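Local coordinates for superkiller protein 7 (Saccharomyces cerevisiae, PDB 4ZKE) that binds GTP on a fold like that of translational GTPases and probably helps couple the Ski complex to the exosome in cytoplasmic mRNA decay, at residues V131-I136 / I175-K180; I292-Y297 / K362-E367. All coordinates share one frame; numbering follows the deposited sequence.

Contact 1. Residues V131-I136 / I175-K180; sequences VYVLVI and IILLNK. With GTP (guanosine-5'-triphosphate), chain C.
Asn179 meets Ile136 and Val135 where its strand runs out beside the guanine. Its N gives Ile136 O the last rung of the pairing, at 2.8 Å, while its side chain turns in beside Val135. CG lies anti to the backbone N (chi1 -161°), which sets the amide across the Val135 branch, with ND2 3.9 Å from Val135 CG1. Outside the two segments, ND2 donates to Ala30 O in the probable P-loop, and OD1 accepts from Gly220 N. Lys180 N adds a weak bond to OD1. The amide is thus held at both ends and ties strand 174-179 to two loops.

Before this point the strands run parallel. Leu134 gives and then receives: its N donates to Ile175 O, and its O accepts from Leu177 N. Val133 CG1 meets Leu177 CD1 at 3.6 Å on one face of the sheet. On the other, Ile136 and Ile176 run next to each other off the sheet, with CD1 of Ile136 3.5 Å from CG2 of Ile176. Helix 256-267 covers Ile175 and Leu177; helix 188-204 covers Ile136 and Ile176.

At Lys180 the backbone adopts a left-handed conformation (phi 60°). The extended side chain then lies over one face of the guanine, with CG 3.7 Å from GTP C6 and CD 3.9 Å from GTP C4. NZ reaches the ribose and donates to GTP O4' at 3.1 Å. It also forms a salt bridge with Asp137 and a hydrogen bond with Asn29 O.

Asn179, Lys180 and Asp182, which also bonds GTP, fit the NKxD motif of P-loop GTPases. The chemistry implies a shared hold: Lys180 methylenes pack on one face of the base, NZ, probably an ammonium, touches the ribose through O4', and Asp182 adds a polar contact. Asp137 probably steadies NZ.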
ATOM      1  N   VAL A 131       3.460  -1.600   9.286  1.00 41.68           N
ATOM      2  CA  VAL A 131       4.199  -2.856   9.241  1.00 39.27           C
ATOM      3  C   VAL A 131       4.390  -3.358   7.813  1.00 39.94           C
ATOM      4  O   VAL A 131       3.440  -3.400   7.026  1.00 40.89           O
ATOM      5  CB  VAL A 131       3.477  -3.953  10.047  1.00 40.74           C
ATOM      6  CG1 VAL A 131       4.325  -5.214  10.125  1.00 39.54           C
ATOM      7  CG2 VAL A 131       3.134  -3.454  11.441  1.00 41.10           C
ATOM      8  N   TYR A 132       5.624  -3.738   7.491  1.00 35.92           N
ATOM      9  CA  TYR A 132       5.923  -4.439   6.251  1.00 35.92           C
ATOM     10  C   TYR A 132       6.091  -5.920   6.555  1.00 38.41           C
ATOM     11  O   TYR A 132       6.676  -6.283   7.577  1.00 40.74           O
ATOM     12  CB  TYR A 132       7.195  -3.896   5.592  1.00 38.49           C
ATOM     13  CG  TYR A 132       7.170  -2.417   5.277  1.00 36.65           C
ATOM     14  CD1 TYR A 132       6.406  -1.918   4.228  1.00 39.52           C
ATOM     15  CD2 TYR A 132       7.931  -1.521   6.016  1.00 36.35           C
ATOM     16  CE1 TYR A 132       6.391  -0.562   3.933  1.00 40.27           C
ATOM     17  CE2 TYR A 132       7.921  -0.167   5.729  1.00 35.73           C
ATOM     18  CZ  TYR A 132       7.152   0.307   4.688  1.00 38.55           C
ATOM     19  OH  TYR A 132       7.143   1.655   4.403  1.00 45.32           O
ATOM     20  N   VAL A 133       5.567  -6.768   5.676  1.00 35.84           N
ATOM     21  CA  VAL A 133       5.770  -8.207   5.789  1.00 35.37           C
ATOM     22  C   VAL A 133       6.394  -8.720   4.503  1.00 37.63           C
ATOM     23  O   VAL A 133       5.728  -8.828   3.472  1.00 35.70           O
ATOM     24  CB  VAL A 133       4.458  -8.954   6.080  1.00 38.61           C
ATOM     25  CG1 VAL A 133       4.683 -10.461   6.099  1.00 37.96           C
ATOM     26  CG2 VAL A 133       3.896  -8.509   7.407  1.00 40.80           C
ATOM     27  N   LEU A 134       7.685  -9.025   4.581  1.00 37.32           N
ATOM     28  CA  LEU A 134       8.440  -9.516   3.439  1.00 38.87           C
ATOM     29  C   LEU A 134       8.404 -11.036   3.410  1.00 39.63           C
ATOM     30  O   LEU A 134       8.961 -11.694   4.290  1.00 39.23           O
ATOM     31  CB  LEU A 134       9.884  -9.018   3.499  1.00 40.81           C
ATOM     32  CG  LEU A 134      10.820  -9.521   2.400  1.00 37.31           C
ATOM     33  CD1 LEU A 134      10.327  -9.093   1.023  1.00 36.35           C
ATOM     34  CD2 LEU A 134      12.232  -9.018   2.656  1.00 40.63           C
ATOM     35  N   VAL A 135       7.744 -11.584   2.395  1.00 40.27           N
ATOM     36  CA  VAL A 135       7.575 -13.026   2.272  1.00 40.08           C
ATOM     37  C   VAL A 135       8.621 -13.603   1.329  1.00 38.26           C
ATOM     38  O   VAL A 135       8.793 -13.123   0.210  1.00 38.50           O
ATOM     39  CB  VAL A 135       6.165 -13.384   1.764  1.00 36.75           C
ATOM     40  CG1 VAL A 135       5.978 -14.893   1.713  1.00 39.34           C
ATOM     41  CG2 VAL A 135       5.106 -12.751   2.657  1.00 36.89           C
ATOM     42  N   ILE A 136       9.308 -14.642   1.789  1.00 40.34           N
ATOM     43  CA  ILE A 136      10.426 -15.215   1.048  1.00 43.93           C
ATOM     44  C   ILE A 136      10.303 -16.728   0.914  1.00 41.97           C
ATOM     45  O   ILE A 136      10.042 -17.435   1.890  1.00 40.41           O
ATOM     46  CB  ILE A 136      11.759 -14.864   1.729  1.00 44.49           C
ATOM     47  CG1 ILE A 136      11.943 -13.347   1.734  1.00 38.72           C
ATOM     48  CG2 ILE A 136      12.933 -15.541   1.021  1.00 45.17           C
ATOM     49  CD1 ILE A 136      13.061 -12.874   2.598  1.00 48.76           C
ATOM     50  N   ILE A 175       8.559  -7.598   9.380  1.00 34.45           N
ATOM     51  CA  ILE A 175       8.533  -9.027   9.666  1.00 33.63           C
ATOM     52  C   ILE A 175       8.943  -9.765   8.403  1.00 37.07           C
ATOM     53  O   ILE A 175       8.318  -9.603   7.358  1.00 38.88           O
ATOM     54  CB  ILE A 175       7.138  -9.509  10.136  1.00 37.50           C
ATOM     55  CG1 ILE A 175       6.803  -8.911  11.504  1.00 35.89           C
ATOM     56  CG2 ILE A 175       7.092 -11.032  10.213  1.00 37.99           C
ATOM     57  CD1 ILE A 175       5.382  -9.185  11.974  1.00 43.30           C
ATOM     58  N   ILE A 176      10.001 -10.563   8.497  1.00 35.36           N
ATOM     59  CA  ILE A 176      10.420 -11.397   7.382  1.00 35.78           C
ATOM     60  C   ILE A 176       9.906 -12.811   7.592  1.00 39.11           C
ATOM     61  O   ILE A 176      10.340 -13.507   8.514  1.00 40.15           O
ATOM     62  CB  ILE A 176      11.954 -11.427   7.216  1.00 37.84           C
ATOM     63  CG1 ILE A 176      12.503 -10.006   7.074  1.00 39.68           C
ATOM     64  CG2 ILE A 176      12.340 -12.268   6.004  1.00 38.04           C
ATOM     65  CD1 ILE A 176      12.974  -9.398   8.378  1.00 40.82           C
ATOM     66  N   LEU A 177       8.979 -13.229   6.737  1.00 42.04           N
ATOM     67  CA  LEU A 177       8.422 -14.573   6.807  1.00 40.45           C
ATOM     68  C   LEU A 177       9.223 -15.516   5.923  1.00 39.48           C
ATOM     69  O   LEU A 177       9.203 -15.415   4.697  1.00 39.19           O
ATOM     70  CB  LEU A 177       6.948 -14.580   6.397  1.00 39.52           C
ATOM     71  CG  LEU A 177       5.975 -13.888   7.356  1.00 42.22           C
ATOM     72  CD1 LEU A 177       4.544 -14.002   6.841  1.00 41.71           C
ATOM     73  CD2 LEU A 177       6.078 -14.457   8.764  1.00 43.29           C
ATOM     74  N   LEU A 178       9.947 -16.418   6.574  1.00 42.87           N
ATOM     75  CA  LEU A 178      10.692 -17.464   5.897  1.00 44.31           C
ATOM     76  C   LEU A 178       9.725 -18.589   5.531  1.00 42.96           C
ATOM     77  O   LEU A 178       9.529 -19.533   6.297  1.00 41.21           O
ATOM     78  CB  LEU A 178      11.825 -17.959   6.796  1.00 43.17           C
ATOM     79  CG  LEU A 178      12.836 -16.886   7.224  1.00 45.18           C
ATOM     80  CD1 LEU A 178      13.947 -17.501   8.057  1.00 47.86           C
ATOM     81  CD2 LEU A 178      13.420 -16.142   6.031  1.00 40.29           C
ATOM     82  N   ASN A 179       9.125 -18.467   4.351  1.00 41.31           N
ATOM     83  CA  ASN A 179       7.964 -19.269   3.973  1.00 44.25           C
ATOM     84  C   ASN A 179       8.321 -20.574   3.253  1.00 49.28           C
ATOM     85  O   ASN A 179       9.469 -20.783   2.849  1.00 48.35           O
ATOM     86  CB  ASN A 179       7.036 -18.425   3.085  1.00 43.86           C
ATOM     87  CG  ASN A 179       5.621 -18.976   3.010  1.00 44.07           C
ATOM     88  OD1 ASN A 179       5.168 -19.699   3.898  1.00 41.38           O
ATOM     89  ND2 ASN A 179       4.914 -18.633   1.939  1.00 42.93           N
ATOM     90  N   LYS A 180       7.318 -21.439   3.102  1.00 48.58           N
ATOM     91  CA  LYS A 180       7.470 -22.736   2.446  1.00 50.13           C
ATOM     92  C   LYS A 180       8.499 -23.599   3.166  1.00 50.48           C
ATOM     93  O   LYS A 180       9.234 -24.360   2.536  1.00 51.78           O
ATOM     94  CB  LYS A 180       7.867 -22.567   0.977  1.00 48.59           C
ATOM     95  CG  LYS A 180       6.956 -21.649   0.186  1.00 47.40           C
ATOM     96  CD  LYS A 180       6.980 -21.988  -1.295  1.00 46.95           C
ATOM     97  CE  LYS A 180       6.317 -20.912  -2.123  1.00 44.77           C
ATOM     98  NZ  LYS A 180       6.426 -21.200  -3.577  1.00 47.11           N
TER
HETATM   99  PG  GTP C 802       2.265 -13.626  -6.681  1.00 44.50           P
HETATM  100  O1G GTP C 802       0.811 -13.266  -6.501  1.00 43.19           O
HETATM  101  O2G GTP C 802       2.534 -13.836  -8.151  1.00 45.18           O
HETATM  102  O3G GTP C 802       3.167 -12.532  -6.161  1.00 42.37           O
HETATM  103  O3B GTP C 802       2.580 -15.003  -5.907  1.00 44.76           O
HETATM  104  PB  GTP C 802       2.365 -15.115  -4.319  1.00 43.53           P
HETATM  105  O1B GTP C 802       1.034 -14.498  -3.953  1.00 43.13           O
HETATM  106  O2B GTP C 802       3.487 -14.450  -3.558  1.00 44.89           O
HETATM  107  O3A GTP C 802       2.343 -16.694  -3.994  1.00 42.48           O
HETATM  108  PA  GTP C 802       1.093 -17.680  -4.265  1.00 43.53           P
HETATM  109  O1A GTP C 802       0.142 -17.592  -3.101  1.00 43.56           O
HETATM  110  O2A GTP C 802       0.395 -17.404  -5.576  1.00 44.61           O
HETATM  111  O5' GTP C 802       1.767 -19.141  -4.288  1.00 46.10           O
HETATM  112  C5' GTP C 802       2.687 -19.537  -5.283  1.00 46.84           C
HETATM  113  C4' GTP C 802       2.722 -21.061  -5.326  1.00 47.10           C
HETATM  114  O4' GTP C 802       3.390 -21.522  -4.169  1.00 45.52           O
HETATM  115  C3' GTP C 802       1.336 -21.679  -5.323  1.00 48.11           C
HETATM  116  O3' GTP C 802       1.268 -22.701  -6.289  1.00 50.82           O
HETATM  117  C2' GTP C 802       1.167 -22.272  -3.942  1.00 49.54           C
HETATM  118  O2' GTP C 802       0.453 -23.485  -3.987  1.00 54.39           O
HETATM  119  C1' GTP C 802       2.598 -22.456  -3.460  1.00 47.68           C
HETATM  120  N9  GTP C 802       2.738 -22.196  -2.020  1.00 48.51           N
HETATM  121  C8  GTP C 802       2.419 -21.050  -1.339  1.00 47.40           C
HETATM  122  N7  GTP C 802       2.723 -21.235  -0.032  1.00 47.53           N
HETATM  123  C5  GTP C 802       3.245 -22.473   0.124  1.00 49.27           C
HETATM  124  C6  GTP C 802       3.720 -23.172   1.231  1.00 47.14           C
HETATM  125  O6  GTP C 802       3.721 -22.664   2.353  1.00 46.18           O
HETATM  126  N1  GTP C 802       4.192 -24.455   1.063  1.00 50.15           N
HETATM  127  C2  GTP C 802       4.197 -25.036  -0.188  1.00 50.05           C
HETATM  128  N2  GTP C 802       4.655 -26.271  -0.349  1.00 52.14           N
HETATM  129  N3  GTP C 802       3.726 -24.340  -1.276  1.00 52.07           N
HETATM  130  C4  GTP C 802       3.257 -23.084  -1.122  1.00 50.96           C

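Contact 2. Residues I292-Y297 / K362-E367; sequences IAEINY and KIHNTE
Lys362 lays its aliphatic chain alongside the Tyr297 ring. CB of Lys362 is 3.8 Å from CE2 of Tyr297, and farther out CD comes to 3.7 Å from the Tyr297 OH. CG of Lys362 lies anti to its backbone N (chi1 166°) and the rest of the chain is extended, which runs the methylenes along the CD2-CE2 side of the ring out to the hydroxyl. The same lysine crosses Ile295, whose CG2 is 3.9 Å from Lys362 CG.

Asn296 and Ile363 point to the other, buried face. They form the antiparallel hydrogen-bonded pair, with nearly straight bonds in both directions; Asn296 N to Ile363 O measures 3.0 Å. One more backbone bond, Asn365 N to Glu294 O at 3.0 Å, carries the pairing past the strand ends and links the turn before one strand to the end of the other.

The Asn296 amide ties the loop down, as its OD1 accepts from Ala293 N at 2.8 Å. ND2 adds a weak bond to Ala293 O. A bond from Asn296 ND2 to Asn365 OD1, at 2.6 Å, is short, poorly angled and doubtful.

The pair belongs to the six-stranded antiparallel barrel of domain II. Strand 280-288 flanks 295-306, and strand 325-335 flanks 356-364; Tyr297 bonds Leu289 and Lys362 bonds Ile329 through their backbones.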
ATOM      1  N   ILE A 292     -25.725   9.736 -18.290  1.00 49.30           N
ATOM      2  CA  ILE A 292     -25.355  11.072 -17.830  1.00 49.09           C
ATOM      3  C   ILE A 292     -26.523  12.050 -17.955  1.00 52.22           C
ATOM      4  O   ILE A 292     -27.450  11.824 -18.730  1.00 51.23           O
ATOM      5  CB  ILE A 292     -24.142  11.622 -18.613  1.00 56.90           C
ATOM      6  CG1 ILE A 292     -24.374  11.502 -20.124  1.00 59.80           C
ATOM      7  CG2 ILE A 292     -22.878  10.876 -18.206  1.00 55.30           C
ATOM      8  CD1 ILE A 292     -23.313  12.181 -20.970  1.00 66.61           C
ATOM      9  N   ALA A 293     -26.467  13.135 -17.187  1.00 52.82           N
ATOM     10  CA  ALA A 293     -27.558  14.104 -17.133  1.00 48.66           C
ATOM     11  C   ALA A 293     -27.058  15.492 -16.734  1.00 51.69           C
ATOM     12  O   ALA A 293     -25.856  15.714 -16.615  1.00 56.50           O
ATOM     13  CB  ALA A 293     -28.629  13.629 -16.158  1.00 47.94           C
ATOM     14  N   GLU A 294     -27.990  16.422 -16.530  1.00 55.34           N
ATOM     15  CA  GLU A 294     -27.657  17.782 -16.106  1.00 54.28           C
ATOM     16  C   GLU A 294     -26.990  17.766 -14.738  1.00 55.11           C
ATOM     17  O   GLU A 294     -26.043  18.509 -14.490  1.00 54.90           O
ATOM     18  CB  GLU A 294     -28.912  18.658 -16.068  1.00 56.59           C
ATOM     19  CG  GLU A 294     -28.650  20.127 -15.743  1.00 60.36           C
ATOM     20  CD  GLU A 294     -27.978  20.876 -16.885  1.00 67.04           C
ATOM     21  OE1 GLU A 294     -28.341  20.633 -18.057  1.00 66.89           O
ATOM     22  OE2 GLU A 294     -27.089  21.710 -16.607  1.00 64.10           O
ATOM     23  N   ILE A 295     -27.512  16.931 -13.846  1.00 52.36           N
ATOM     24  CA  ILE A 295     -26.866  16.655 -12.569  1.00 53.60           C
ATOM     25  C   ILE A 295     -26.410  15.202 -12.585  1.00 50.20           C
ATOM     26  O   ILE A 295     -27.193  14.305 -12.895  1.00 49.75           O
ATOM     27  CB  ILE A 295     -27.806  16.916 -11.376  1.00 53.19           C
ATOM     28  CG1 ILE A 295     -28.176  18.399 -11.322  1.00 51.04           C
ATOM     29  CG2 ILE A 295     -27.148  16.476 -10.063  1.00 50.97           C
ATOM     30  CD1 ILE A 295     -29.194  18.746 -10.266  1.00 53.76           C
ATOM     31  N   ASN A 296     -25.142  14.978 -12.260  1.00 50.13           N
ATOM     32  CA  ASN A 296     -24.570  13.640 -12.316  1.00 47.17           C
ATOM     33  C   ASN A 296     -24.104  13.153 -10.958  1.00 47.58           C
ATOM     34  O   ASN A 296     -23.803  13.947 -10.064  1.00 47.76           O
ATOM     35  CB  ASN A 296     -23.410  13.602 -13.308  1.00 50.94           C
ATOM     36  CG  ASN A 296     -23.870  13.784 -14.734  1.00 51.20           C
ATOM     37  OD1 ASN A 296     -24.441  12.874 -15.332  1.00 52.80           O
ATOM     38  ND2 ASN A 296     -23.635  14.968 -15.287  1.00 58.19           N
ATOM     39  N   TYR A 297     -24.062  11.832 -10.818  1.00 47.44           N
ATOM     40  CA  TYR A 297     -23.647  11.196  -9.581  1.00 47.12           C
ATOM     41  C   TYR A 297     -22.453  10.290  -9.839  1.00 48.79           C
ATOM     42  O   TYR A 297     -22.530   9.354 -10.635  1.00 48.45           O
ATOM     43  CB  TYR A 297     -24.807  10.413  -8.972  1.00 47.66           C
ATOM     44  CG  TYR A 297     -25.936  11.311  -8.523  1.00 49.02           C
ATOM     45  CD1 TYR A 297     -26.828  11.852  -9.443  1.00 46.81           C
ATOM     46  CD2 TYR A 297     -26.100  11.635  -7.183  1.00 46.99           C
ATOM     47  CE1 TYR A 297     -27.855  12.682  -9.038  1.00 51.25           C
ATOM     48  CE2 TYR A 297     -27.125  12.465  -6.769  1.00 52.38           C
ATOM     49  CZ  TYR A 297     -28.000  12.985  -7.701  1.00 50.54           C
ATOM     50  OH  TYR A 297     -29.020  13.812  -7.295  1.00 56.89           O
ATOM     51  N   LYS A 362     -22.494  14.258  -5.735  1.00 50.17           N
ATOM     52  CA  LYS A 362     -23.468  14.930  -6.590  1.00 48.99           C
ATOM     53  C   LYS A 362     -22.859  16.188  -7.208  1.00 48.74           C
ATOM     54  O   LYS A 362     -22.464  17.108  -6.492  1.00 50.07           O
ATOM     55  CB  LYS A 362     -24.720  15.273  -5.776  1.00 50.75           C
ATOM     56  CG  LYS A 362     -25.675  16.260  -6.429  1.00 53.93           C
ATOM     57  CD  LYS A 362     -26.951  16.385  -5.603  1.00 56.24           C
ATOM     58  CE  LYS A 362     -27.880  17.457  -6.144  1.00 59.19           C
ATOM     59  NZ  LYS A 362     -29.138  17.552  -5.346  1.00 61.28           N
ATOM     60  N   ILE A 363     -22.797  16.225  -8.539  1.00 47.31           N
ATOM     61  CA  ILE A 363     -22.147  17.323  -9.253  1.00 50.50           C
ATOM     62  C   ILE A 363     -23.070  17.954 -10.294  1.00 52.31           C
ATOM     63  O   ILE A 363     -23.544  17.279 -11.207  1.00 53.48           O
ATOM     64  CB  ILE A 363     -20.853  16.839  -9.952  1.00 51.54           C
ATOM     65  CG1 ILE A 363     -19.901  16.219  -8.924  1.00 50.24           C
ATOM     66  CG2 ILE A 363     -20.170  17.994 -10.686  1.00 52.45           C
ATOM     67  CD1 ILE A 363     -18.673  15.562  -9.523  1.00 53.32           C
ATOM     68  N   HIS A 364     -23.315  19.253 -10.154  0.52 55.14           N
ATOM     69  CA  HIS A 364     -24.133  19.989 -11.112  0.52 55.89           C
ATOM     70  C   HIS A 364     -23.279  20.478 -12.276  0.52 58.07           C
ATOM     71  O   HIS A 364     -22.286  21.179 -12.076  0.52 59.64           O
ATOM     72  CB  HIS A 364     -24.824  21.176 -10.434  0.52 56.15           C
ATOM     73  CG  HIS A 364     -25.940  21.767 -11.241  0.52 56.26           C
ATOM     74  ND1 HIS A 364     -25.768  22.222 -12.530  0.52 57.94           N
ATOM     75  CD2 HIS A 364     -27.243  21.976 -10.939  0.52 55.12           C
ATOM     76  CE1 HIS A 364     -26.917  22.684 -12.989  0.52 56.43           C
ATOM     77  NE2 HIS A 364     -27.829  22.547 -12.042  0.52 54.27           N
ATOM     78  N   ASN A 365     -23.669  20.107 -13.490  1.00 59.60           N
ATOM     79  CA  ASN A 365     -22.944  20.526 -14.687  1.00 65.72           C
ATOM     80  C   ASN A 365     -23.145  22.008 -14.975  1.00 70.00           C
ATOM     81  O   ASN A 365     -24.275  22.486 -15.071  1.00 68.67           O
ATOM     82  CB  ASN A 365     -23.377  19.709 -15.905  1.00 65.23           C
ATOM     83  CG  ASN A 365     -22.553  18.451 -16.086  1.00 69.37           C
ATOM     84  OD1 ASN A 365     -22.824  17.419 -15.471  1.00 67.20           O
ATOM     85  ND2 ASN A 365     -21.537  18.531 -16.941  1.00 76.20           N
ATOM     86  N   THR A 366     -22.036  22.729 -15.109  1.00 77.85           N
ATOM     87  CA  THR A 366     -22.070  24.137 -15.485  1.00 85.06           C
ATOM     88  C   THR A 366     -22.383  24.260 -16.969  1.00 86.94           C
ATOM     89  O   THR A 366     -23.199  25.084 -17.385  1.00 86.08           O
ATOM     90  CB  THR A 366     -20.725  24.835 -15.181  1.00 87.33           C
ATOM     91  OG1 THR A 366     -20.446  24.750 -13.778  1.00 82.90           O
ATOM     92  CG2 THR A 366     -20.753  26.303 -15.606  1.00 92.51           C
ATOM     93  N   GLU A 367     -21.722  23.418 -17.756  1.00 86.98           N
ATOM     94  CA  GLU A 367     -21.817  23.459 -19.207  1.00 84.76           C
ATOM     95  C   GLU A 367     -22.724  22.358 -19.738  1.00 81.11           C
ATOM     96  O   GLU A 367     -23.284  21.575 -18.972  1.00 78.96           O
ATOM     97  CB  GLU A 367     -20.420  23.332 -19.818  1.00 82.83           C
ATOM     98  CG  GLU A 367     -19.743  24.671 -20.067  1.00 91.33           C
ATOM     99  CD  GLU A 367     -18.234  24.565 -20.186  1.00102.51           C
ATOM    100  OE1 GLU A 367     -17.622  25.481 -20.772  1.00104.06           O
ATOM    101  OE2 GLU A 367     -17.655  23.576 -19.687  1.00104.32           O
TER

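The two contacts belong to separate domains. Contact 1 pairs parallel strands inside the GTP-binding domain; contact 2 pairs antiparallel strands at the surface of the domain II barrel. Their centres are 48 Å apart and their nearest atoms about 32 Å, so they do not touch. They lie on opposite sides of the centre of the chain and follow one another in sequence. Contact 1 alone includes residues that meet the nucleotide. It also lies near the phosphate end: the Val135 side chain is about 9 Å from the bound magnesium ion. Contact 2 is local barrel packing, remote from the GTP site.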